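Local coordinates for protein putative sugar ABC transporter (Yersinia enterocolitica subsp. enterocolitica 8081, PDB 5ULB) that probably binds methylthioribose-like sugars in the periplasm for an ABC importer, and holds a selenium analogue of that sugar in this crystal, at residues 45-50 with 330-335; 122-127 with 157-162; 147-152 with 210-215; 273-278 with 323-328; 291-296 with 312-317. All coordinates share one frame; numbering follows the deposited sequence. Where two conformers were deposited one is given.

Contact 1 of 5, residues 45-50 with 330-335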
# COMPACT_ATOMS: atom_id res chain seq x y z
N GLY A 45 9.65 -6.22 13.15
CA GLY A 45 10.51 -7.30 13.41
C GLY A 45 11.63 -7.06 14.39
O GLY A 45 11.91 -7.88 15.28
N LYS A 46 12.24 -5.87 14.29
CA LYS A 46 13.26 -5.49 15.23
C LYS A 46 12.73 -5.46 16.66
O LYS A 46 13.39 -5.95 17.57
CB LYS A 46 13.82 -4.11 14.85
CG LYS A 46 14.97 -3.58 15.68
CD LYS A 46 15.56 -2.30 15.20
CE LYS A 46 16.61 -1.84 16.18
NZ LYS A 46 16.38 -0.36 16.29
N LYS A 47 11.48 -4.95 16.83
CA LYS A 47 10.85 -4.92 18.16
C LYS A 47 10.79 -6.32 18.77
O LYS A 47 10.96 -6.52 19.96
CB LYS A 47 9.48 -4.27 18.06
CG LYS A 47 8.70 -4.17 19.30
CD LYS A 47 7.23 -3.75 19.13
CE LYS A 47 6.52 -3.75 20.52
NZ LYS A 47 5.04 -3.51 20.40
N LEU A 48 10.49 -7.29 17.88
CA LEU A 48 10.26 -8.68 18.34
C LEU A 48 11.52 -9.51 18.36
O LEU A 48 11.54 -10.64 18.76
CB LEU A 48 9.27 -9.37 17.52
CG LEU A 48 7.86 -8.74 17.51
CD1 LEU A 48 6.85 -9.67 16.82
CD2 LEU A 48 7.33 -8.53 18.92
N GLY A 49 12.64 -8.93 17.97
CA GLY A 49 13.95 -9.63 17.90
C GLY A 49 14.17 -10.47 16.69
O GLY A 49 15.08 -11.30 16.71
N PHE A 50 13.37 -10.30 15.66
CA PHE A 50 13.46 -11.07 14.43
C PHE A 50 14.45 -10.48 13.46
O PHE A 50 14.63 -9.25 13.43
CB PHE A 50 12.12 -11.15 13.75
CG PHE A 50 11.01 -11.90 14.47
CD1 PHE A 50 11.14 -12.48 15.68
CD2 PHE A 50 9.78 -11.96 13.86
CE1 PHE A 50 10.03 -13.17 16.27
CE2 PHE A 50 8.71 -12.58 14.41
CZ PHE A 50 8.80 -13.21 15.61
N THR A 330 6.85 -8.54 25.98
CA THR A 330 7.91 -9.32 26.61
C THR A 330 9.10 -9.39 25.68
O THR A 330 10.24 -9.30 26.12
CB THR A 330 7.34 -10.73 26.98
OG1 THR A 330 6.10 -10.50 27.66
CG2 THR A 330 8.29 -11.45 27.84
N LEU A 331 8.84 -9.75 24.43
CA LEU A 331 9.90 -9.81 23.40
C LEU A 331 10.58 -8.51 23.22
O LEU A 331 11.82 -8.49 23.11
CB LEU A 331 9.41 -10.27 22.03
CG LEU A 331 9.29 -11.71 21.96
CD1 LEU A 331 8.62 -12.07 20.64
CD2 LEU A 331 10.61 -12.40 22.00
N ALA A 332 9.85 -7.40 23.27
CA ALA A 332 10.49 -6.14 23.06
C ALA A 332 11.48 -5.84 24.20
O ALA A 332 12.61 -5.40 23.94
CB ALA A 332 9.48 -5.03 22.92
N ALA A 333 11.12 -6.23 25.45
CA ALA A 333 12.01 -6.06 26.57
C ALA A 333 13.21 -6.96 26.43
O ALA A 333 14.31 -6.53 26.84
CB ALA A 333 11.22 -6.34 27.86
N LYS A 334 13.04 -8.20 25.98
CA LYS A 334 14.05 -9.20 25.88
C LYS A 334 15.04 -8.84 24.79
O LYS A 334 16.17 -9.36 24.82
CB LYS A 334 13.47 -10.62 25.76
CG LYS A 334 14.46 -11.62 25.34
CD LYS A 334 13.99 -13.04 25.36
CE LYS A 334 15.19 -13.92 25.04
NZ LYS A 334 14.73 -15.23 24.56
N ASN A 335 14.71 -7.83 23.96
CA ASN A 335 15.52 -7.29 22.89
C ASN A 335 15.81 -5.81 23.09
O ASN A 335 16.89 -5.49 23.13
CB ASN A 335 14.89 -7.66 21.48
CG ASN A 335 14.88 -9.17 21.27
OD1 ASN A 335 15.91 -9.75 20.93
ND2 ASN A 335 13.71 -9.83 21.45
O HOH W 1 16.51 -12.09 18.91
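Gly49 O is gripped by two donors. One is NE2 of Gln19. The other is water 1, which donates to Gly49 O at 2.7 Å. The same water donates to Asn335 OD1 at 3.1 Å, so it bridges the end of helix 32-48 to the end of helix 327-335. The other arm of the Asn335 amide turns back on its own helix. Its ND2 donates to Leu331 O at 2.9 Å, reaching the acceptor from above the carbonyl plane. These two bonds fix the rotation of the amide. The amide lies against Gly49, with Asn335 CG 3.5 Å from Gly49 CA. Gly49 has no side chain to hold it off. The backbones also meet directly. Ala332 CA approaches Lys47 O at 3.2 Å in a CH...O contact. Lys47 carries CG anti to the backbone N and runs extended, so CG and CE pass over Ala332 CB. Further in, Leu48 and Leu331 cross at about a right angle, with Leu48 CD2 4.1 Å from Leu331 CB. Leu48 also packs on Leu270 and Ala274 of helix 262-278. No direct hydrogen bond joins the two segments. The helix end itself is a Schellman motif: Phe50 N bonds to Gly45 O, Gly49 N bonds to Lys46 O, and Gly49 has positive phi. The C-terminal helix of the chain packs on this helix end.

Contact 2 of 5, residues 122-127 with 157-162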
# COMPACT_ATOMS: atom_id res chain seq x y z
N GLN A 122 -6.24 -3.81 1.58
CA GLN A 122 -7.01 -2.64 1.96
C GLN A 122 -8.41 -2.82 1.42
O GLN A 122 -8.70 -3.70 0.64
CB GLN A 122 -6.34 -1.35 1.40
CG GLN A 122 -4.90 -1.14 1.91
CD GLN A 122 -4.06 -0.23 1.10
OE1 GLN A 122 -3.61 0.86 1.62
NE2 GLN A 122 -3.83 -0.56 -0.12
N ASP A 123 -9.33 -1.94 1.85
CA ASP A 123 -10.71 -1.93 1.30
C ASP A 123 -10.68 -1.12 0.05
O ASP A 123 -10.94 0.09 0.05
CB ASP A 123 -11.66 -1.32 2.37
CG ASP A 123 -13.10 -1.35 1.93
OD1 ASP A 123 -13.39 -1.63 0.73
OD2 ASP A 123 -13.96 -1.11 2.81
N ASP A 124 -10.27 -1.76 -1.04
CA ASP A 124 -10.06 -1.05 -2.31
C ASP A 124 -11.32 -0.40 -2.83
O ASP A 124 -11.23 0.68 -3.45
CB ASP A 124 -9.42 -2.03 -3.30
CG ASP A 124 -8.00 -2.34 -2.95
OD1 ASP A 124 -7.21 -1.41 -2.78
OD2 ASP A 124 -7.72 -3.57 -2.79
N ALA A 125 -12.47 -1.02 -2.63
CA ALA A 125 -13.75 -0.35 -3.05
C ALA A 125 -13.95 0.95 -2.28
O ALA A 125 -14.30 1.93 -2.88
CB ALA A 125 -14.93 -1.31 -2.83
N SER A 126 -13.72 0.92 -0.98
CA SER A 126 -13.84 2.17 -0.17
C SER A 126 -12.75 3.23 -0.56
O SER A 126 -13.06 4.42 -0.65
CB SER A 126 -13.76 1.84 1.29
OG SER A 126 -13.92 3.03 2.04
N LEU A 127 -11.54 2.78 -0.77
CA LEU A 127 -10.48 3.72 -1.23
C LEU A 127 -10.97 4.44 -2.47
O LEU A 127 -10.72 5.67 -2.64
CB LEU A 127 -9.16 3.01 -1.53
CG LEU A 127 -8.43 2.43 -0.36
CD1 LEU A 127 -7.23 1.59 -0.82
CD2 LEU A 127 -7.97 3.45 0.64
N GLU A 157 -7.08 -4.15 -9.83
CA GLU A 157 -8.29 -4.69 -10.44
C GLU A 157 -9.52 -4.38 -9.54
O GLU A 157 -10.60 -4.07 -10.08
CB GLU A 157 -8.09 -6.16 -10.79
CG GLU A 157 -7.07 -6.35 -12.01
CD GLU A 157 -7.41 -5.70 -13.47
OE1 GLU A 157 -6.36 -5.66 -14.30
OE2 GLU A 157 -8.69 -5.20 -13.81
N ARG A 158 -9.37 -4.42 -8.22
CA ARG A 158 -10.50 -4.05 -7.37
C ARG A 158 -10.86 -2.58 -7.46
O ARG A 158 -12.04 -2.21 -7.46
CB ARG A 158 -10.19 -4.42 -5.96
CG ARG A 158 -10.14 -5.98 -5.66
CD ARG A 158 -9.90 -6.19 -4.17
NE ARG A 158 -8.67 -5.85 -3.65
CZ ARG A 158 -7.54 -6.65 -3.53
NH1 ARG A 158 -7.62 -7.98 -3.91
NH2 ARG A 158 -6.24 -6.07 -3.06
N ARG A 159 -9.86 -1.71 -7.55
CA ARG A 159 -10.13 -0.25 -7.73
C ARG A 159 -10.81 -0.01 -9.05
O ARG A 159 -11.76 0.79 -9.13
CB ARG A 159 -8.86 0.53 -7.62
CG ARG A 159 -8.30 0.49 -6.20
CD ARG A 159 -6.88 0.93 -6.00
NE ARG A 159 -6.40 0.59 -4.70
CZ ARG A 159 -5.16 0.72 -4.27
NH1 ARG A 159 -4.25 1.42 -4.96
NH2 ARG A 159 -4.80 0.16 -3.15
N GLN A 160 -10.38 -0.68 -10.12
CA GLN A 160 -10.99 -0.48 -11.43
C GLN A 160 -12.47 -0.95 -11.39
O GLN A 160 -13.31 -0.25 -11.97
CB GLN A 160 -10.24 -1.35 -12.48
CG GLN A 160 -10.81 -1.32 -13.89
CD GLN A 160 -10.71 0.05 -14.53
OE1 GLN A 160 -9.90 0.91 -14.14
NE2 GLN A 160 -11.42 0.21 -15.63
N ALA A 161 -12.78 -2.03 -10.72
CA ALA A 161 -14.20 -2.51 -10.67
C ALA A 161 -15.06 -1.45 -9.94
O ALA A 161 -16.17 -1.14 -10.40
CB ALA A 161 -14.32 -3.86 -10.01
N ALA A 162 -14.53 -0.95 -8.82
CA ALA A 162 -15.30 0.05 -8.08
C ALA A 162 -15.48 1.33 -8.89
O ALA A 162 -16.55 2.01 -8.86
CB ALA A 162 -14.65 0.32 -6.74
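The carboxylate of Asp124 stands between two arginines, and each meets it at a different tilt. The guanidinium of Arg158 is nearly coplanar with it, the planes 17° apart. That of Arg159 is turned by 54°. Each grips side-on, NE and NH2 on one oxygen of its own. Arg158 NE reaches the anti lone pair of Asp124 OD2 at 2.6 Å. Its NH2 meets the same oxygen nearly along the C-O axis. Arg158 gets there by a bend at chi3. Arg159 is extended, and NE and NH2 each lie 2.9 Å from Asp124 OD1. Two positive charges on one carboxylate would be expected to keep Asp124 ionised. Gln122 NE2 comes to the guanidinium edge of Arg159 in plane, but both are donors and do not bond. Arg159 NH2 is held by Asp124 OD1, while Gln122 NE2 bonds to sugar O2 and Arg159 NH1 to O3, in both anomers. Asp124 is a second-shell residue that positions Arg159. Arg158 NH2 also forms a salt bridge with Asp107 of the pocket. Ala162 CB packs 4.2 Å from Ala125 CB. The first turn of helix 124-138 lies beside helix 154-169, and Leu127 and Arg159 both rest on Ile237 of strand 233-237.

Contact 3 of 5, residues 147-152 with 210-215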
# COMPACT_ATOMS: atom_id res chain seq x y z
N LYS A 147 -7.34 8.91 -15.78
CA LYS A 147 -7.12 7.91 -14.74
C LYS A 147 -5.63 7.49 -14.82
O LYS A 147 -5.10 7.25 -15.87
CB LYS A 147 -8.04 6.69 -15.02
CG LYS A 147 -7.78 5.51 -14.07
CD LYS A 147 -8.88 4.50 -14.13
CE LYS A 147 -9.12 3.79 -15.39
NZ LYS A 147 -8.19 2.80 -15.71
N LEU A 148 -5.05 7.43 -13.61
CA LEU A 148 -3.65 6.87 -13.49
C LEU A 148 -3.80 5.52 -12.82
O LEU A 148 -4.29 5.41 -11.68
CB LEU A 148 -2.76 7.77 -12.65
CG LEU A 148 -2.88 9.29 -12.91
CD1 LEU A 148 -2.06 10.10 -11.93
CD2 LEU A 148 -2.51 9.64 -14.34
N TRP A 149 -3.41 4.45 -13.54
CA TRP A 149 -3.78 3.11 -13.17
C TRP A 149 -2.88 2.10 -13.97
O TRP A 149 -2.46 2.47 -15.07
CB TRP A 149 -5.25 2.86 -13.56
CG TRP A 149 -5.87 1.55 -13.24
CD1 TRP A 149 -6.32 1.10 -12.04
CD2 TRP A 149 -6.00 0.43 -14.16
NE1 TRP A 149 -6.73 -0.17 -12.19
CE2 TRP A 149 -6.60 -0.64 -13.46
CE3 TRP A 149 -5.76 0.27 -15.52
CZ2 TRP A 149 -6.93 -1.82 -14.05
CZ3 TRP A 149 -6.05 -0.90 -16.11
CH2 TRP A 149 -6.63 -1.91 -15.37
N VAL A 150 -2.64 0.98 -13.42
CA VAL A 150 -1.91 -0.15 -14.12
C VAL A 150 -2.66 -1.44 -13.91
O VAL A 150 -3.04 -1.77 -12.81
CB VAL A 150 -0.44 -0.19 -13.69
CG1 VAL A 150 -0.25 -0.46 -12.21
CG2 VAL A 150 0.34 -1.19 -14.50
N ALA A 151 -2.77 -2.22 -14.99
CA ALA A 151 -3.48 -3.50 -14.91
C ALA A 151 -2.69 -4.55 -14.16
O ALA A 151 -1.48 -4.53 -14.09
CB ALA A 151 -3.78 -3.99 -16.29
N GLY A 152 -3.43 -5.54 -13.66
CA GLY A 152 -2.86 -6.80 -13.31
C GLY A 152 -2.48 -7.06 -11.89
O GLY A 152 -1.98 -8.21 -11.61
N TRP A 210 -7.68 11.22 -11.49
CA TRP A 210 -7.77 10.26 -10.38
C TRP A 210 -6.56 9.37 -10.40
O TRP A 210 -6.36 8.61 -11.36
CB TRP A 210 -9.03 9.43 -10.51
CG TRP A 210 -9.25 8.40 -9.42
CD1 TRP A 210 -9.13 8.64 -8.07
CD2 TRP A 210 -9.50 7.02 -9.58
NE1 TRP A 210 -9.37 7.49 -7.39
CE2 TRP A 210 -9.59 6.50 -8.29
CE3 TRP A 210 -9.72 6.18 -10.65
CZ2 TRP A 210 -9.87 5.13 -8.05
CZ3 TRP A 210 -9.99 4.90 -10.43
CH2 TRP A 210 -10.04 4.37 -9.12
N GLY A 211 -5.75 9.49 -9.31
CA GLY A 211 -4.57 8.66 -9.23
C GLY A 211 -4.78 7.51 -8.25
O GLY A 211 -5.03 7.70 -7.06
N THR A 212 -4.60 6.26 -8.80
CA THR A 212 -4.89 5.07 -8.00
C THR A 212 -3.75 4.59 -7.15
O THR A 212 -3.90 3.72 -6.35
CB THR A 212 -5.35 3.94 -8.90
OG1 THR A 212 -4.30 3.53 -9.78
CG2 THR A 212 -6.59 4.30 -9.67
N TRP A 213 -2.60 5.30 -7.26
CA TRP A 213 -1.41 5.03 -6.47
C TRP A 213 -0.66 6.34 -6.37
O TRP A 213 -0.52 7.03 -7.38
CB TRP A 213 -0.51 4.01 -7.18
CG TRP A 213 0.85 3.66 -6.66
CD1 TRP A 213 1.37 3.71 -5.43
CD2 TRP A 213 1.82 2.94 -7.48
NE1 TRP A 213 2.67 3.12 -5.42
CE2 TRP A 213 2.93 2.64 -6.67
CE3 TRP A 213 1.87 2.66 -8.84
CZ2 TRP A 213 4.03 1.96 -7.21
CZ3 TRP A 213 2.96 1.95 -9.35
CH2 TRP A 213 4.02 1.65 -8.49
N ASP A 214 -0.19 6.71 -5.21
CA ASP A 214 0.40 8.04 -5.07
C ASP A 214 1.72 8.19 -5.83
O ASP A 214 2.12 9.32 -6.12
CB ASP A 214 0.56 8.54 -3.65
CG ASP A 214 1.50 7.75 -2.74
OD1 ASP A 214 1.87 6.64 -3.12
OD2 ASP A 214 1.80 8.36 -1.64
N ALA A 215 2.38 7.06 -6.23
CA ALA A 215 3.51 7.21 -7.14
C ALA A 215 3.11 7.82 -8.43
O ALA A 215 3.85 8.64 -9.02
CB ALA A 215 4.16 5.82 -7.36
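Two neighbouring parallel strands of the alpha/beta sheet, 143-148 and 208-211, meet here at the ends that lead into the sugar pocket. Backbone hydrogen bonds set the register, pairing Lys147 with Trp210 and Leu148 with Gly211. Leu148 N donates to Trp210 O at 2.9 Å, almost straight at 171°. Thr212 N returns a bond to Leu148 O at 3.0 Å. Leu148 O accepts a second donor, Thr212 OG1 at 2.7 Å, in the carbonyl plane and on a lone pair. Thr212 OG1 takes the crowded position between backbone N and carbonyl carbon, which turns it to Leu148 O. Just beyond this tie, Val150, Thr212 and Trp213 touch the sugar. Apolar contacts lie on both faces. On one, Lys147 and Trp210 run side by side, with Lys147 CD 3.9 Å from Trp210 CZ3 at the ring edge. On the other, Leu148 CD1 lies 4.0 Å from Gly211 CA. The polar ends are satisfied beyond the strand pair: Lys147 NZ bonds to Ser178 and Gln160, Trp210 NE1 to Ser131, and Trp149 NE1 to Met156 O. Lys147 bends at chi3 and chi4, which brings NZ 3.1 Å above the Trp149 ring plane, offset toward the rim.

Contact 4 of 5, residues 273-278 with 323-328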
# COMPACT_ATOMS: atom_id res chain seq x y z
N VAL A 273 2.60 -13.13 11.02
CA VAL A 273 3.61 -14.20 10.95
C VAL A 273 4.15 -14.58 12.29
O VAL A 273 4.35 -15.76 12.56
CB VAL A 273 4.69 -13.78 9.96
CG1 VAL A 273 5.86 -14.73 9.99
CG2 VAL A 273 4.15 -13.74 8.58
N ALA A 274 4.38 -13.61 13.19
CA ALA A 274 4.79 -13.93 14.52
C ALA A 274 3.82 -14.87 15.26
O ALA A 274 4.22 -15.82 15.89
CB ALA A 274 5.00 -12.67 15.31
N LYS A 275 2.53 -14.54 15.17
CA LYS A 275 1.50 -15.41 15.79
C LYS A 275 1.53 -16.79 15.15
O LYS A 275 1.33 -17.77 15.90
CB LYS A 275 0.15 -14.73 15.65
CG LYS A 275 -0.05 -13.54 16.53
CD LYS A 275 -1.42 -12.88 16.38
CE LYS A 275 -2.59 -13.75 16.79
NZ LYS A 275 -2.70 -13.88 18.17
N LYS A 276 1.62 -16.88 13.83
CA LYS A 276 1.66 -18.19 13.20
C LYS A 276 2.86 -19.01 13.70
O LYS A 276 2.71 -20.19 14.03
CB LYS A 276 1.75 -18.05 11.70
CG LYS A 276 0.44 -17.46 11.07
CD LYS A 276 0.64 -16.99 9.66
CE LYS A 276 -0.55 -16.19 9.08
NZ LYS A 276 -1.77 -17.03 9.06
N ILE A 277 4.05 -18.37 13.82
CA ILE A 277 5.23 -19.12 14.31
C ILE A 277 4.95 -19.59 15.72
O ILE A 277 5.34 -20.68 16.11
CB ILE A 277 6.45 -18.21 14.20
CG1 ILE A 277 6.83 -18.02 12.72
CG2 ILE A 277 7.66 -18.85 14.86
CD1 ILE A 277 7.84 -16.91 12.42
N ALA A 278 4.30 -18.73 16.54
CA ALA A 278 3.99 -19.08 17.92
C ALA A 278 2.92 -20.11 18.09
O ALA A 278 2.71 -20.61 19.22
CB ALA A 278 3.58 -17.83 18.64
N PHE A 323 -4.00 -8.02 16.41
CA PHE A 323 -2.92 -8.97 16.44
C PHE A 323 -1.72 -8.64 17.34
O PHE A 323 -0.68 -9.26 17.22
CB PHE A 323 -2.44 -9.40 15.01
CG PHE A 323 -3.58 -9.57 14.05
CD1 PHE A 323 -4.45 -10.62 14.27
CD2 PHE A 323 -3.82 -8.73 13.00
CE1 PHE A 323 -5.56 -10.82 13.47
CE2 PHE A 323 -4.91 -8.92 12.17
CZ PHE A 323 -5.82 -9.95 12.42
N ASN A 324 -1.96 -7.73 18.28
CA ASN A 324 -0.93 -7.32 19.23
C ASN A 324 -0.93 -8.23 20.45
O ASN A 324 -1.49 -7.92 21.46
CB ASN A 324 -1.11 -5.87 19.63
CG ASN A 324 0.14 -5.18 19.81
OD1 ASN A 324 0.27 -4.44 20.75
ND2 ASN A 324 1.09 -5.42 18.94
N SER A 325 -0.30 -9.40 20.38
CA SER A 325 -0.28 -10.30 21.47
C SER A 325 0.48 -9.71 22.68
O SER A 325 1.45 -8.94 22.51
CB SER A 325 0.45 -11.57 21.00
OG SER A 325 -0.27 -12.26 20.02
N PRO A 326 0.05 -10.10 23.89
CA PRO A 326 0.69 -9.52 25.05
C PRO A 326 2.16 -9.85 25.21
O PRO A 326 2.94 -9.08 25.76
CB PRO A 326 -0.06 -10.09 26.22
CG PRO A 326 -1.15 -10.92 25.67
CD PRO A 326 -1.15 -10.88 24.25
N TRP A 327 2.59 -10.99 24.68
CA TRP A 327 4.01 -11.38 24.74
C TRP A 327 4.85 -10.56 23.77
O TRP A 327 6.08 -10.69 23.80
CB TRP A 327 4.22 -12.91 24.53
CG TRP A 327 3.54 -13.49 23.42
CD1 TRP A 327 2.28 -14.05 23.46
CD2 TRP A 327 3.94 -13.60 22.04
NE1 TRP A 327 1.84 -14.45 22.23
CE2 TRP A 327 2.86 -14.23 21.33
CE3 TRP A 327 5.10 -13.25 21.36
CZ2 TRP A 327 2.93 -14.56 20.02
CZ3 TRP A 327 5.20 -13.57 19.98
CH2 TRP A 327 4.13 -14.23 19.33
N PHE A 328 4.28 -9.75 22.87
CA PHE A 328 5.12 -8.84 22.05
C PHE A 328 5.87 -7.91 22.97
O PHE A 328 7.03 -7.60 22.68
CB PHE A 328 4.29 -8.08 21.05
CG PHE A 328 3.72 -8.89 19.89
CD1 PHE A 328 4.03 -10.23 19.63
CD2 PHE A 328 2.88 -8.25 18.98
CE1 PHE A 328 3.43 -10.85 18.59
CE2 PHE A 328 2.29 -8.92 17.92
CZ PHE A 328 2.57 -10.24 17.74
O HOH W 2 -3.20 -11.18 19.15
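The backbones stay apart, with the CA atoms of Lys275 and Phe323 7.8 Å from each other, where the loop leading into the last helix, 327-335, runs past the C-terminal end of helix 262-278, away from the sugar pocket. Side chains bridge the gap. Trp327 brings the six-membered ring of its indole to the helix. Its CZ2 lies 3.6 Å from Ala278 CB, and its CH2 lies 3.8 Å from Ala274 O, which sits at the ring edge. Trp327 CG takes the crowded position between backbone N and carbonyl carbon (chi1 48°). One face of the indole is covered by its own neighbours Ser325 CB and Phe328 CD1. Phe328 adds CE1, 4.1 Å from Ala274 CB. Next to Ala274, Lys275 folds back with bends at chi3 and chi4. Its aliphatic part lies along the loop, CD 3.9 Å from Phe323 CB. Its NZ turns to a shared polar site. Water 2 accepts from Lys275 NZ at 2.9 Å and donates to Ser325 OG at 3.2 Å. Glu280, just after the helix, completes this site. Glu280 OE1 takes a salt bridge from Lys275 NZ and bonds to Ser325 OG, while OE2 accepts from Trp327 NE1. The contact is mixed. Alanines and aromatic rings fill the buried part, and one carboxylate with a water ties the polar ends of three side chains. The Lys275 charge is probably offset by Glu280.

Contact 5 of 5, residues 291-296 with 312-317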
# COMPACT_ATOMS: atom_id res chain seq x y z
N ALA A 291 -8.37 6.25 6.01
CA ALA A 291 -8.84 7.55 6.34
C ALA A 291 -8.76 8.45 5.13
O ALA A 291 -7.89 8.29 4.28
CB ALA A 291 -8.01 8.17 7.49
N SER A 292 -9.69 9.40 5.05
CA SER A 292 -9.70 10.34 3.98
C SER A 292 -9.06 11.66 4.49
O SER A 292 -9.58 12.27 5.44
CB SER A 292 -11.11 10.63 3.50
OG SER A 292 -11.69 9.35 3.09
N ILE A 293 -8.01 12.08 3.79
CA ILE A 293 -7.17 13.17 4.23
C ILE A 293 -7.38 14.35 3.28
O ILE A 293 -6.94 14.33 2.16
CB ILE A 293 -5.66 12.79 4.24
CG1 ILE A 293 -5.42 11.52 5.02
CG2 ILE A 293 -4.76 13.96 4.74
CD1 ILE A 293 -4.07 10.88 4.81
N PRO A 294 -8.08 15.37 3.72
CA PRO A 294 -8.37 16.58 2.83
C PRO A 294 -7.22 17.59 2.86
O PRO A 294 -6.64 17.85 3.89
CB PRO A 294 -9.64 17.20 3.39
CG PRO A 294 -9.56 16.82 4.86
CD PRO A 294 -8.80 15.52 5.02
N GLN A 295 -6.96 18.18 1.71
CA GLN A 295 -5.93 19.20 1.58
C GLN A 295 -6.07 20.31 2.58
O GLN A 295 -5.10 20.78 3.16
CB GLN A 295 -6.00 19.78 0.18
CG GLN A 295 -5.04 20.90 -0.13
CD GLN A 295 -5.09 21.36 -1.54
OE1 GLN A 295 -6.18 21.50 -2.11
NE2 GLN A 295 -3.90 21.62 -2.15
N ALA A 296 -7.31 20.74 2.84
CA ALA A 296 -7.47 21.94 3.72
C ALA A 296 -6.91 21.65 5.14
O ALA A 296 -6.40 22.58 5.80
CB ALA A 296 -8.87 22.35 3.80
N LYS A 312 -1.74 13.29 15.17
CA LYS A 312 -2.08 14.38 15.96
C LYS A 312 -3.20 15.12 15.44
O LYS A 312 -3.82 15.82 16.23
CB LYS A 312 -0.92 15.40 16.15
CG LYS A 312 0.37 14.69 16.61
CD LYS A 312 1.09 15.54 17.65
CE LYS A 312 2.32 14.84 18.22
NZ LYS A 312 3.50 15.12 17.37
N ILE A 313 -3.56 14.94 14.18
CA ILE A 313 -4.66 15.68 13.57
C ILE A 313 -5.74 14.82 12.94
O ILE A 313 -6.71 15.33 12.45
CB ILE A 313 -4.11 16.77 12.53
CG1 ILE A 313 -3.27 16.11 11.43
CG2 ILE A 313 -3.39 17.87 13.28
CD1 ILE A 313 -2.82 17.09 10.36
N ILE A 314 -5.51 13.51 12.91
CA ILE A 314 -6.46 12.52 12.44
C ILE A 314 -6.54 11.46 13.52
O ILE A 314 -5.69 10.58 13.67
CB ILE A 314 -6.05 11.89 11.10
CG1 ILE A 314 -5.84 12.94 10.06
CG2 ILE A 314 -6.94 10.69 10.72
CD1 ILE A 314 -5.38 12.37 8.77
N PRO A 315 -7.57 11.54 14.37
CA PRO A 315 -7.73 10.60 15.48
C PRO A 315 -7.63 9.19 15.00
O PRO A 315 -8.37 8.85 14.06
CB PRO A 315 -9.14 10.83 15.94
CG PRO A 315 -9.31 12.33 15.76
CD PRO A 315 -8.62 12.63 14.42
N GLY A 316 -6.70 8.43 15.62
CA GLY A 316 -6.47 7.09 15.40
C GLY A 316 -5.65 6.67 14.15
O GLY A 316 -5.39 5.46 13.94
N TRP A 317 -5.10 7.63 13.45
CA TRP A 317 -4.31 7.36 12.27
C TRP A 317 -3.13 6.44 12.60
O TRP A 317 -2.33 6.63 13.54
CB TRP A 317 -3.76 8.63 11.68
CG TRP A 317 -2.75 8.34 10.65
CD1 TRP A 317 -1.36 8.39 10.82
CD2 TRP A 317 -3.01 7.97 9.34
NE1 TRP A 317 -0.81 8.08 9.64
CE2 TRP A 317 -1.77 7.78 8.71
CE3 TRP A 317 -4.19 7.76 8.56
CZ2 TRP A 317 -1.70 7.43 7.35
CZ3 TRP A 317 -4.09 7.36 7.32
CH2 TRP A 317 -2.84 7.21 6.72
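Residues 291-294 form the last part of strand 285-294, and residues 314-317 make a type II beta turn that faces it. The turn is closed by Trp317 N to Ile314 O at 3.0 Å. The backbones do not pair: the nearest CA atoms, those of Ala291 and Trp317, are 7.5 Å apart. Alternate strand residues do the touching, because Ala291 and Ile293 share the side toward the turn. Ile293 and Ile314 cross at about a right angle. Ile293 CG1 lies 3.8 Å from Ile314 CD1, and in both residues CG1 is anti to the carbonyl carbon. Ala291 CB meets the Trp317 ring at its edge, 4.0 Å from CE3. It also lies 4.2 Å from Ile314 CG2, so it touches both turn residues. Ile293 CD1 reaches Trp317 CH2 at 4.3 Å. Trp317 has CG anti to the backbone N (chi1 169°), which swings the six-membered ring toward the strand. Its NE1 makes a weak bond to Val307 O. Ala291 and Ile293 also form backbone hydrogen bonds with strand 254-259. The turn is held to the strand by apolar packing alone: an alanine, two isoleucines and one indole make the contact.

Contact 3 is the most buried and is built from the sheet itself, with backbone bonds setting its register. Contact 2 adjoins it through Glu157, Arg159 and Gln160, and the two share the sugar pocket. The chemistry of contact 2 is charge pairing between helices. Contacts 1 and 4 lie together at the end of the molecule away from the pocket, with centres 11 Å apart; contact 1 lies across the centre from contacts 2 and 3. Both use helix 327-335, and Leu48 packs on Phe328 and Ala274 between them. They mix apolar packing with a bridging water each, and both are partly buried. Contact 5 is purely apolar. It reaches the same sheet as contact 3 but touches none of the others.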